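Glucokinase (Leishmania braziliensis MHOM/BR/75/M2904, PDB 6EDI) probably catalyses the ATP-dependent phosphorylation of glucose to glucose 6-phosphate, as expected of a glucokinase of the ASKHA superfamily. Local coordinates at residues 252-257 with 276-281; 208-213 with 328-333; 305-310 with 321-326. All coordinates share one frame; numbering follows the deposited sequence.

Contact 1 of 3, residues 252-257 with 276-281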
ATOM      1  N   GLN A 252       6.945   2.020  26.668  1.00 30.73           N
ATOM      2  CA  GLN A 252       6.152   2.541  27.775  1.00 31.38           C
ATOM      3  C   GLN A 252       6.519   3.990  28.097  1.00 30.03           C
ATOM      4  O   GLN A 252       5.646   4.860  28.255  1.00 29.69           O
ATOM      5  CB  GLN A 252       6.361   1.691  29.032  1.00 32.89           C
ATOM      6  CG  GLN A 252       5.518   2.170  30.217  1.00 33.73           C
ATOM      7  CD  GLN A 252       4.029   2.154  29.913  1.00 36.66           C
ATOM      8  OE1 GLN A 252       3.360   1.122  30.051  1.00 37.39           O
ATOM      9  NE2 GLN A 252       3.503   3.291  29.488  1.00 34.16           N
ATOM     10  N   ALA A 253       7.815   4.245  28.212  1.00 28.86           N
ATOM     11  CA  ALA A 253       8.268   5.590  28.567  1.00 35.03           C
ATOM     12  C   ALA A 253       7.933   6.566  27.450  1.00 31.10           C
ATOM     13  O   ALA A 253       7.556   7.712  27.709  1.00 31.06           O
ATOM     14  CB  ALA A 253       9.759   5.598  28.875  1.00 30.17           C
ATOM     15  N   LEU A 254       8.072   6.110  26.202  1.00 29.97           N
ATOM     16  CA  LEU A 254       7.764   6.962  25.048  1.00 29.56           C
ATOM     17  C   LEU A 254       6.281   7.330  25.040  1.00 30.57           C
ATOM     18  O   LEU A 254       5.918   8.479  24.834  1.00 31.17           O
ATOM     19  CB  LEU A 254       8.165   6.278  23.728  1.00 30.29           C
ATOM     20  CG  LEU A 254       7.919   7.106  22.466  1.00 31.36           C
ATOM     21  CD1 LEU A 254       8.701   8.422  22.561  1.00 27.63           C
ATOM     22  CD2 LEU A 254       8.290   6.342  21.189  1.00 26.41           C
ATOM     23  N   ALA A 255       5.440   6.337  25.298  1.00 30.61           N
ATOM     24  CA  ALA A 255       3.991   6.511  25.347  1.00 33.30           C
ATOM     25  C   ALA A 255       3.570   7.542  26.399  1.00 32.18           C
ATOM     26  O   ALA A 255       2.741   8.421  26.132  1.00 32.36           O
ATOM     27  CB  ALA A 255       3.326   5.175  25.639  1.00 29.12           C
ATOM     28  N   GLY A 256       4.118   7.405  27.599  1.00 36.00           N
ATOM     29  CA  GLY A 256       3.813   8.328  28.683  1.00 36.77           C
ATOM     30  C   GLY A 256       4.299   9.727  28.374  1.00 32.85           C
ATOM     31  O   GLY A 256       3.630  10.724  28.677  1.00 37.14           O
ATOM     32  N   TYR A 257       5.478   9.799  27.766  1.00 32.84           N
ATOM     33  CA  TYR A 257       6.039  11.070  27.317  1.00 34.29           C
ATOM     34  C   TYR A 257       5.142  11.733  26.283  1.00 35.34           C
ATOM     35  O   TYR A 257       4.863  12.916  26.375  1.00 37.42           O
ATOM     36  CB  TYR A 257       7.430  10.834  26.740  1.00 31.63           C
ATOM     37  CG  TYR A 257       8.137  12.080  26.225  1.00 40.62           C
ATOM     38  CD1 TYR A 257       8.599  13.057  27.102  1.00 41.32           C
ATOM     39  CD2 TYR A 257       8.380  12.251  24.869  1.00 38.06           C
ATOM     40  CE1 TYR A 257       9.262  14.180  26.644  1.00 42.37           C
ATOM     41  CE2 TYR A 257       9.043  13.375  24.394  1.00 40.33           C
ATOM     42  CZ  TYR A 257       9.476  14.339  25.291  1.00 41.83           C
ATOM     43  OH  TYR A 257      10.140  15.457  24.834  1.00 45.32           O
ATOM     44  N   GLU A 276       6.768   6.800  14.271  1.00 23.23           N
ATOM     45  CA  GLU A 276       7.376   8.104  13.995  1.00 26.07           C
ATOM     46  C   GLU A 276       7.985   8.716  15.250  1.00 27.45           C
ATOM     47  O   GLU A 276       9.057   9.325  15.205  1.00 29.76           O
ATOM     48  CB  GLU A 276       6.320   9.054  13.417  1.00 27.08           C
ATOM     49  CG  GLU A 276       6.669  10.543  13.506  1.00 29.77           C
ATOM     50  CD  GLU A 276       5.625  11.412  12.835  1.00 29.81           C
ATOM     51  OE1 GLU A 276       4.732  11.920  13.539  1.00 31.58           O
ATOM     52  OE2 GLU A 276       5.699  11.579  11.601  1.00 37.31           O
ATOM     53  N   ALA A 277       7.299   8.539  16.375  1.00 29.09           N
ATOM     54  CA  ALA A 277       7.726   9.151  17.627  1.00 29.91           C
ATOM     55  C   ALA A 277       9.050   8.584  18.146  1.00 30.51           C
ATOM     56  O   ALA A 277       9.720   9.217  18.945  1.00 29.58           O
ATOM     57  CB  ALA A 277       6.633   9.038  18.675  1.00 31.49           C
ATOM     58  N   ALA A 278       9.424   7.395  17.688  1.00 28.49           N
ATOM     59  CA  ALA A 278      10.690   6.779  18.087  1.00 27.93           C
ATOM     60  C   ALA A 278      11.774   6.915  17.033  1.00 26.52           C
ATOM     61  O   ALA A 278      12.854   6.350  17.191  1.00 28.91           O
ATOM     62  CB  ALA A 278      10.477   5.287  18.419  1.00 24.29           C
ATOM     63  N   SER A 279      11.505   7.657  15.961  1.00 28.58           N
ATOM     64  CA  SER A 279      12.433   7.695  14.838  1.00 30.96           C
ATOM     65  C   SER A 279      12.629   9.102  14.243  1.00 28.49           C
ATOM     66  O   SER A 279      13.364   9.266  13.270  1.00 31.17           O
ATOM     67  CB  SER A 279      11.985   6.684  13.762  1.00 28.97           C
ATOM     68  OG  SER A 279      10.593   6.815  13.503  1.00 28.08           O
ATOM     69  N   ASN A 280      11.979  10.104  14.833  1.00 27.14           N
ATOM     70  CA  ASN A 280      12.118  11.506  14.405  1.00 31.65           C
ATOM     71  C   ASN A 280      13.002  12.364  15.331  1.00 30.40           C
ATOM     72  O   ASN A 280      13.618  11.850  16.267  1.00 28.75           O
ATOM     73  CB  ASN A 280      10.735  12.150  14.282  1.00 30.67           C
ATOM     74  CG  ASN A 280      10.017  12.252  15.618  1.00 29.85           C
ATOM     75  OD1 ASN A 280      10.486  11.726  16.629  1.00 32.08           O
ATOM     76  ND2 ASN A 280       8.866  12.912  15.623  1.00 29.58           N
ATOM     77  N   GLY A 281      13.062  13.675  15.076  1.00 31.98           N
ATOM     78  CA  GLY A 281      13.834  14.577  15.919  1.00 29.20           C
ATOM     79  C   GLY A 281      13.381  14.557  17.372  1.00 30.71           C
ATOM     80  O   GLY A 281      14.197  14.420  18.289  1.00 34.54           O
TER
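The carbonyl oxygen of Glu276 accepts two backbone N-H groups, one from Ser279 (N to O 3.1 Å) and a weak one from Asn280 (N to O 3.0 Å), and the tight turn closed this way presents Ala277 and Ala278 to Leu254 of helix 245-259. Leu254 reaches across with CG anti to its own backbone nitrogen (chi1 -178°), and its two methyls then divide the work. CD2 comes down between the two alanine methyls, 3.7 Å from CB of Ala278 and 4.0 Å from CB of Ala277. CD1 sits over the backbone instead, 3.8 Å from the carbonyl oxygen of Ala277. Ala277 directs its CB at the helix, whereas that of Ala278 points off to one side and is met on its flank. Around this small cluster, Leu254 also touches Met240, Pro273 and Phe286, while Ala277 reaches Met258 and Ala278 reaches Tyr250. Just beyond Ala278 the chain enters helix 281-292 at Gly281, with Asn280 as its N-cap, OD1 accepting the backbone N-H of Gly283. Polar groups of the turn are used partly within it and the following helix, partly on the neighbouring strand, where Glu276 OE2 takes the N-H of Val214; none hydrogen-bonds to 252-257. Apart from CD1 against the oxygen of Ala277, the closest contacts join buried methyl carbons; shape fit and exclusion of water therefore hold helix 245-259 against the entry to helix 281-292.

Contact 2 of 3, residues 208-213 with 328-333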
ATOM      1  N   VAL A 208      10.966   5.351   3.065  1.00 24.11           N
ATOM      2  CA  VAL A 208      10.776   5.976   4.376  1.00 26.76           C
ATOM      3  C   VAL A 208      11.754   7.148   4.506  1.00 22.67           C
ATOM      4  O   VAL A 208      12.876   7.041   4.032  1.00 23.22           O
ATOM      5  CB  VAL A 208      11.000   4.946   5.500  1.00 26.36           C
ATOM      6  CG1 VAL A 208      10.998   5.615   6.856  1.00 30.19           C
ATOM      7  CG2 VAL A 208       9.917   3.897   5.449  1.00 27.67           C
ATOM      8  N   ALA A 209      11.329   8.259   5.116  1.00 25.22           N
ATOM      9  CA  ALA A 209      12.177   9.461   5.228  1.00 24.80           C
ATOM     10  C   ALA A 209      12.057  10.096   6.600  1.00 24.43           C
ATOM     11  O   ALA A 209      11.103  10.834   6.878  1.00 25.44           O
ATOM     12  CB  ALA A 209      11.825  10.469   4.164  1.00 26.64           C
ATOM     13  N   PRO A 210      13.026   9.822   7.475  1.00 23.15           N
ATOM     14  CA  PRO A 210      12.912  10.427   8.807  1.00 28.09           C
ATOM     15  C   PRO A 210      13.361  11.878   8.812  1.00 32.60           C
ATOM     16  O   PRO A 210      14.160  12.282   7.970  1.00 38.92           O
ATOM     17  CB  PRO A 210      13.855   9.572   9.667  1.00 31.31           C
ATOM     18  CG  PRO A 210      14.832   8.964   8.698  1.00 31.19           C
ATOM     19  CD  PRO A 210      14.099   8.811   7.392  1.00 26.07           C
ATOM     20  N   GLY A 211      12.824  12.645   9.756  1.00 35.84           N
ATOM     21  CA  GLY A 211      13.127  14.057   9.915  1.00 36.91           C
ATOM     22  C   GLY A 211      12.325  14.599  11.083  1.00 34.46           C
ATOM     23  O   GLY A 211      12.303  13.989  12.152  1.00 37.88           O
ATOM     24  N   THR A 212      11.657  15.729  10.880  1.00 37.61           N
ATOM     25  CA  THR A 212      10.685  16.233  11.852  1.00 37.46           C
ATOM     26  C   THR A 212       9.624  15.169  12.128  1.00 37.40           C
ATOM     27  O   THR A 212       9.330  14.843  13.287  1.00 32.35           O
ATOM     28  CB  THR A 212      10.021  17.549  11.365  1.00 40.29           C
ATOM     29  OG1 THR A 212      10.781  18.671  11.840  1.00 48.48           O
ATOM     30  CG2 THR A 212       8.581  17.667  11.869  1.00 41.32           C
ATOM     31  N   GLY A 213       9.057  14.628  11.054  1.00 36.08           N
ATOM     32  CA  GLY A 213       8.168  13.495  11.149  1.00 36.22           C
ATOM     33  C   GLY A 213       8.837  12.370  10.398  1.00 31.18           C
ATOM     34  O   GLY A 213      10.002  12.487  10.028  1.00 36.03           O
ATOM     35  N   LYS A 328      17.655   1.956  15.252  1.00 28.81           N
ATOM     36  CA  LYS A 328      17.188   0.603  15.529  1.00 30.52           C
ATOM     37  C   LYS A 328      15.671   0.560  15.381  1.00 31.43           C
ATOM     38  O   LYS A 328      15.119  -0.382  14.815  1.00 28.42           O
ATOM     39  CB  LYS A 328      17.623   0.146  16.924  1.00 30.55           C
ATOM     40  CG  LYS A 328      19.061  -0.384  16.976  1.00 34.78           C
ATOM     41  CD  LYS A 328      19.311  -1.215  18.240  1.00 34.62           C
ATOM     42  CE  LYS A 328      20.768  -1.654  18.356  1.00 36.98           C
ATOM     43  NZ  LYS A 328      21.314  -2.149  17.065  1.00 43.52           N
ATOM     44  N   ASN A 329      15.009   1.606  15.870  1.00 28.54           N
ATOM     45  CA  ASN A 329      13.558   1.723  15.756  1.00 28.19           C
ATOM     46  C   ASN A 329      13.033   2.174  14.391  1.00 31.57           C
ATOM     47  O   ASN A 329      11.951   1.738  13.965  1.00 29.58           O
ATOM     48  CB  ASN A 329      13.021   2.604  16.878  1.00 28.20           C
ATOM     49  CG  ASN A 329      12.923   1.840  18.183  1.00 30.62           C
ATOM     50  OD1 ASN A 329      12.539   0.668  18.185  1.00 33.71           O
ATOM     51  ND2 ASN A 329      13.292   2.477  19.285  1.00 30.11           N
ATOM     52  N   LEU A 330      13.785   3.032  13.706  1.00 27.27           N
ATOM     53  CA  LEU A 330      13.466   3.307  12.309  1.00 28.83           C
ATOM     54  C   LEU A 330      13.442   1.985  11.533  1.00 26.30           C
ATOM     55  O   LEU A 330      12.507   1.706  10.779  1.00 25.77           O
ATOM     56  CB  LEU A 330      14.480   4.266  11.688  1.00 26.46           C
ATOM     57  CG  LEU A 330      14.246   4.467  10.183  1.00 29.81           C
ATOM     58  CD1 LEU A 330      12.969   5.271   9.974  1.00 32.01           C
ATOM     59  CD2 LEU A 330      15.441   5.148   9.521  1.00 31.14           C
ATOM     60  N   ILE A 331      14.463   1.163  11.743  1.00 24.79           N
ATOM     61  CA  ILE A 331      14.526  -0.138  11.088  1.00 27.61           C
ATOM     62  C   ILE A 331      13.390  -1.057  11.574  1.00 26.00           C
ATOM     63  O   ILE A 331      12.819  -1.832  10.785  1.00 23.01           O
ATOM     64  CB  ILE A 331      15.932  -0.787  11.257  1.00 28.33           C
ATOM     65  CG1 ILE A 331      16.973  -0.006  10.449  1.00 28.44           C
ATOM     66  CG2 ILE A 331      15.915  -2.241  10.816  1.00 28.69           C
ATOM     67  CD1 ILE A 331      16.720  -0.052   8.953  1.00 27.15           C
ATOM     68  N   GLY A 332      13.045  -0.953  12.858  1.00 22.54           N
ATOM     69  CA  GLY A 332      11.906  -1.697  13.393  1.00 29.15           C
ATOM     70  C   GLY A 332      10.610  -1.397  12.647  1.00 27.23           C
ATOM     71  O   GLY A 332       9.823  -2.307  12.359  1.00 25.12           O
ATOM     72  N   LEU A 333      10.395  -0.118  12.326  1.00 24.53           N
ATOM     73  CA  LEU A 333       9.267   0.286  11.490  1.00 27.76           C
ATOM     74  C   LEU A 333       9.391  -0.376  10.133  1.00 27.57           C
ATOM     75  O   LEU A 333       8.414  -0.919   9.618  1.00 25.27           O
ATOM     76  CB  LEU A 333       9.207   1.809  11.313  1.00 27.51           C
ATOM     77  CG  LEU A 333       8.321   2.324  10.172  1.00 25.50           C
ATOM     78  CD1 LEU A 333       6.839   2.066  10.400  1.00 26.00           C
ATOM     79  CD2 LEU A 333       8.562   3.804   9.933  1.00 26.95           C
TER
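Leu330 of helix 317-341 spreads its two methyls over Val208 and Pro210, alternate residues on one face of strand 205-210. CD1 lies 3.7 Å from CG1 of Val208, and the two residues lie alongside one another with their branches running opposite ways. CD2 goes to the proline ring, 4.0 Å from CG of Pro210, the leucine coming at it roughly perpendicular. Val208 holds CG1 anti to its backbone nitrogen (chi1 172°), which carries that methyl out to the helix. One turn further on, Leu333 adds a lighter touch, its CD2 at 4.3 Å from the same CG1 of Val208. Strand and helix run roughly antiparallel, their short axes at 153° and 10.5 Å apart at closest approach. Behind the contact, Leu330 also packs on Leu348 of the neighbouring strand 345-348, and Val208 and Leu333 both touch Val214 on the next strand, so the helix is seated on the six-stranded sheet. Gly211 to Gly213 turn the chain from strand 205-210 into strand 214-222; this Gly-Thr-Gly turn is consistent with the second phosphate-binding motif (phosphate 2) of the ASKHA fold. All four touching residues are buried, and nothing but methyls and a proline ring meets across the interface. The hold is thus hydrophobic, with no directional bond between helix and strand, and it lies on the last residues of the strand, directly before the turn.

Contact 3 of 3, residues 305-310 with 321-326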
ATOM      1  N   PRO A 305      19.666  18.190  16.508  1.00 41.96           N
ATOM      2  CA  PRO A 305      20.946  18.511  15.863  1.00 42.30           C
ATOM      3  C   PRO A 305      22.123  18.236  16.789  1.00 42.14           C
ATOM      4  O   PRO A 305      23.112  17.619  16.370  1.00 41.92           O
ATOM      5  CB  PRO A 305      20.845  20.020  15.638  1.00 43.57           C
ATOM      6  CG  PRO A 305      19.398  20.282  15.472  1.00 44.57           C
ATOM      7  CD  PRO A 305      18.689  19.291  16.352  1.00 41.53           C
ATOM      8  N   GLU A 306      21.995  18.670  18.039  1.00 39.79           N
ATOM      9  CA  GLU A 306      23.089  18.578  19.005  1.00 44.88           C
ATOM     10  C   GLU A 306      23.454  17.137  19.320  1.00 43.07           C
ATOM     11  O   GLU A 306      24.634  16.767  19.317  1.00 39.76           O
ATOM     12  CB  GLU A 306      22.713  19.259  20.320  1.00 46.00           C
ATOM     13  CG  GLU A 306      22.295  20.712  20.240  1.00 47.75           C
ATOM     14  CD  GLU A 306      21.752  21.207  21.574  1.00 53.46           C
ATOM     15  OE1 GLU A 306      22.453  21.034  22.598  1.00 54.19           O
ATOM     16  OE2 GLU A 306      20.621  21.748  21.604  1.00 53.38           O
ATOM     17  N   VAL A 307      22.436  16.332  19.622  1.00 41.73           N
ATOM     18  CA  VAL A 307      22.649  14.933  19.946  1.00 35.34           C
ATOM     19  C   VAL A 307      23.403  14.259  18.807  1.00 35.89           C
ATOM     20  O   VAL A 307      24.411  13.594  19.020  1.00 38.10           O
ATOM     21  CB  VAL A 307      21.304  14.206  20.239  1.00 41.45           C
ATOM     22  CG1 VAL A 307      21.525  12.712  20.411  1.00 33.98           C
ATOM     23  CG2 VAL A 307      20.631  14.799  21.474  1.00 38.01           C
ATOM     24  N   ALA A 308      22.925  14.473  17.585  1.00 41.08           N
ATOM     25  CA  ALA A 308      23.551  13.891  16.401  1.00 40.56           C
ATOM     26  C   ALA A 308      25.000  14.349  16.223  1.00 38.90           C
ATOM     27  O   ALA A 308      25.875  13.542  15.902  1.00 39.35           O
ATOM     28  CB  ALA A 308      22.724  14.195  15.147  1.00 38.10           C
ATOM     29  N   LYS A 309      25.255  15.640  16.424  1.00 41.98           N
ATOM     30  CA  LYS A 309      26.625  16.145  16.352  1.00 39.52           C
ATOM     31  C   LYS A 309      27.508  15.476  17.412  1.00 41.74           C
ATOM     32  O   LYS A 309      28.626  15.041  17.118  1.00 38.67           O
ATOM     33  CB  LYS A 309      26.660  17.667  16.492  1.00 40.97           C
ATOM     34  CG  LYS A 309      28.076  18.229  16.536  1.00 46.90           C
ATOM     35  CD  LYS A 309      28.089  19.726  16.749  1.00 40.78           C
ATOM     36  CE  LYS A 309      28.134  20.482  15.422  1.00 46.05           C
ATOM     37  NZ  LYS A 309      29.285  21.446  15.373  1.00 43.26           N
ATOM     38  N   LEU A 310      26.985  15.390  18.634  1.00 36.94           N
ATOM     39  CA  LEU A 310      27.682  14.749  19.750  1.00 39.60           C
ATOM     40  C   LEU A 310      27.975  13.281  19.462  1.00 41.50           C
ATOM     41  O   LEU A 310      28.997  12.739  19.895  1.00 43.52           O
ATOM     42  CB  LEU A 310      26.861  14.891  21.043  1.00 41.40           C
ATOM     43  CG  LEU A 310      26.982  16.145  21.926  1.00 45.21           C
ATOM     44  CD1 LEU A 310      27.110  17.415  21.109  1.00 50.47           C
ATOM     45  CD2 LEU A 310      25.792  16.272  22.857  1.00 42.03           C
ATOM     46  N   ALA A 321      24.156   6.328  22.036  1.00 40.07           N
ATOM     47  CA  ALA A 321      23.109   5.350  22.300  1.00 38.57           C
ATOM     48  C   ALA A 321      21.776   5.861  21.764  1.00 36.80           C
ATOM     49  O   ALA A 321      20.989   5.096  21.216  1.00 36.04           O
ATOM     50  CB  ALA A 321      23.004   5.065  23.798  1.00 33.56           C
ATOM     51  N   ALA A 322      21.523   7.154  21.948  1.00 38.33           N
ATOM     52  CA  ALA A 322      20.270   7.761  21.505  1.00 37.72           C
ATOM     53  C   ALA A 322      20.109   7.672  19.989  1.00 32.66           C
ATOM     54  O   ALA A 322      19.006   7.428  19.496  1.00 31.74           O
ATOM     55  CB  ALA A 322      20.184   9.192  21.963  1.00 33.77           C
ATOM     56  N   VAL A 323      21.209   7.876  19.261  1.00 33.17           N
ATOM     57  CA  VAL A 323      21.209   7.712  17.802  1.00 31.97           C
ATOM     58  C   VAL A 323      21.016   6.254  17.419  1.00 33.45           C
ATOM     59  O   VAL A 323      20.252   5.935  16.497  1.00 32.89           O
ATOM     60  CB  VAL A 323      22.513   8.238  17.173  1.00 35.98           C
ATOM     61  CG1 VAL A 323      22.621   7.826  15.715  1.00 36.16           C
ATOM     62  CG2 VAL A 323      22.556   9.729  17.271  1.00 31.79           C
ATOM     63  N   ASP A 324      21.724   5.370  18.114  1.00 31.81           N
ATOM     64  CA  ASP A 324      21.621   3.939  17.844  1.00 36.52           C
ATOM     65  C   ASP A 324      20.184   3.462  18.037  1.00 34.89           C
ATOM     66  O   ASP A 324      19.651   2.753  17.182  1.00 32.04           O
ATOM     67  CB  ASP A 324      22.573   3.149  18.746  1.00 36.49           C
ATOM     68  CG  ASP A 324      22.579   1.661  18.442  1.00 41.08           C
ATOM     69  OD1 ASP A 324      22.765   1.268  17.265  1.00 39.68           O
ATOM     70  OD2 ASP A 324      22.397   0.876  19.398  1.00 48.10           O
ATOM     71  N   ARG A 325      19.556   3.856  19.149  1.00 33.74           N
ATOM     72  CA  ARG A 325      18.163   3.493  19.389  1.00 32.48           C
ATOM     73  C   ARG A 325      17.236   4.087  18.329  1.00 31.32           C
ATOM     74  O   ARG A 325      16.259   3.445  17.911  1.00 29.84           O
ATOM     75  CB  ARG A 325      17.700   3.892  20.801  1.00 32.70           C
ATOM     76  CG  ARG A 325      16.341   3.281  21.159  1.00 29.05           C
ATOM     77  CD  ARG A 325      15.734   3.779  22.460  1.00 33.76           C
ATOM     78  NE  ARG A 325      16.560   3.492  23.631  1.00 30.55           N
ATOM     79  CZ  ARG A 325      16.592   2.329  24.265  1.00 32.63           C
ATOM     80  NH1 ARG A 325      15.855   1.308  23.839  1.00 38.01           N
ATOM     81  NH2 ARG A 325      17.377   2.175  25.316  1.00 34.37           N
ATOM     82  N   LEU A 326      17.549   5.301  17.887  1.00 30.34           N
ATOM     83  CA  LEU A 326      16.760   5.985  16.864  1.00 30.70           C
ATOM     84  C   LEU A 326      16.666   5.140  15.600  1.00 29.30           C
ATOM     85  O   LEU A 326      15.573   4.846  15.124  1.00 26.63           O
ATOM     86  CB  LEU A 326      17.365   7.358  16.515  1.00 29.57           C
ATOM     87  CG  LEU A 326      16.400   8.323  15.804  1.00 29.90           C
ATOM     88  CD1 LEU A 326      15.381   8.894  16.783  1.00 28.55           C
ATOM     89  CD2 LEU A 326      17.114   9.453  15.064  1.00 35.47           C
TER
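Val307 meets Ala322 and Val323 across a crossed helix-loop-helix, formed where helix 304-313 and helix 317-341 come together after a short connection. The segment axes cross at -105° and approach to 9.5 Å, so the helices touch over a small patch near the crossing. Within it the branches come from both sides: the CB-CG1 bond of Val307 and the CB-CG2 bond of Val323 point in nearly opposite directions, each at the other helix but offset, and CG1 and CG2 end 4.5 Å apart. Ala322 aims its CB the same way as that Val323 branch and gets closer to Val307, 4.1 Å from CG1. Having CG1 anti to the backbone nitrogen (chi1 173°) is what sends this methyl of Val307 at the partner helix. Ala308 holds its own methyl to one side and lets its backbone be approached instead. Val307 is further enclosed by Ala319, one turn back on helix 317-341, and by Tyr288 of helix 281-292; the latter helix borders the crossing, and its Asn287 gives a side-chain amide bond to the backbone oxygen of Ala322. No hydrogen bond joins 305-310 to 321-326. CA of Ala308 and CA of Val323 are 6.8 Å apart, the nearest CA pair between the two segments. The last touch is made by CG2 of Val323, which rests 4.4 Å from CA of Ala308.

Contact 2 sits deepest, its centre about 12 Å from the centre of the chain, where a helix covers the sheet; contacts 1 and 3 lie about 21 Å out, yet their touching residues are largely buried too. Helix 317-341 serves contacts 2 and 3 with successive segments, and both contacts 1 and 3 border helix 281-292. Contact 1 also meets the strand end of contact 2: Gly281 N probably bonds Gly211 O, and Asn280 weakly Thr212. Towards contact 3 it offers only packing against Leu326. All three are apolar: contact 2, which buries the most, sets leucines on a strand, contact 1 one leucine on two turn alanines, contact 3 valines and alanines of crossed helices.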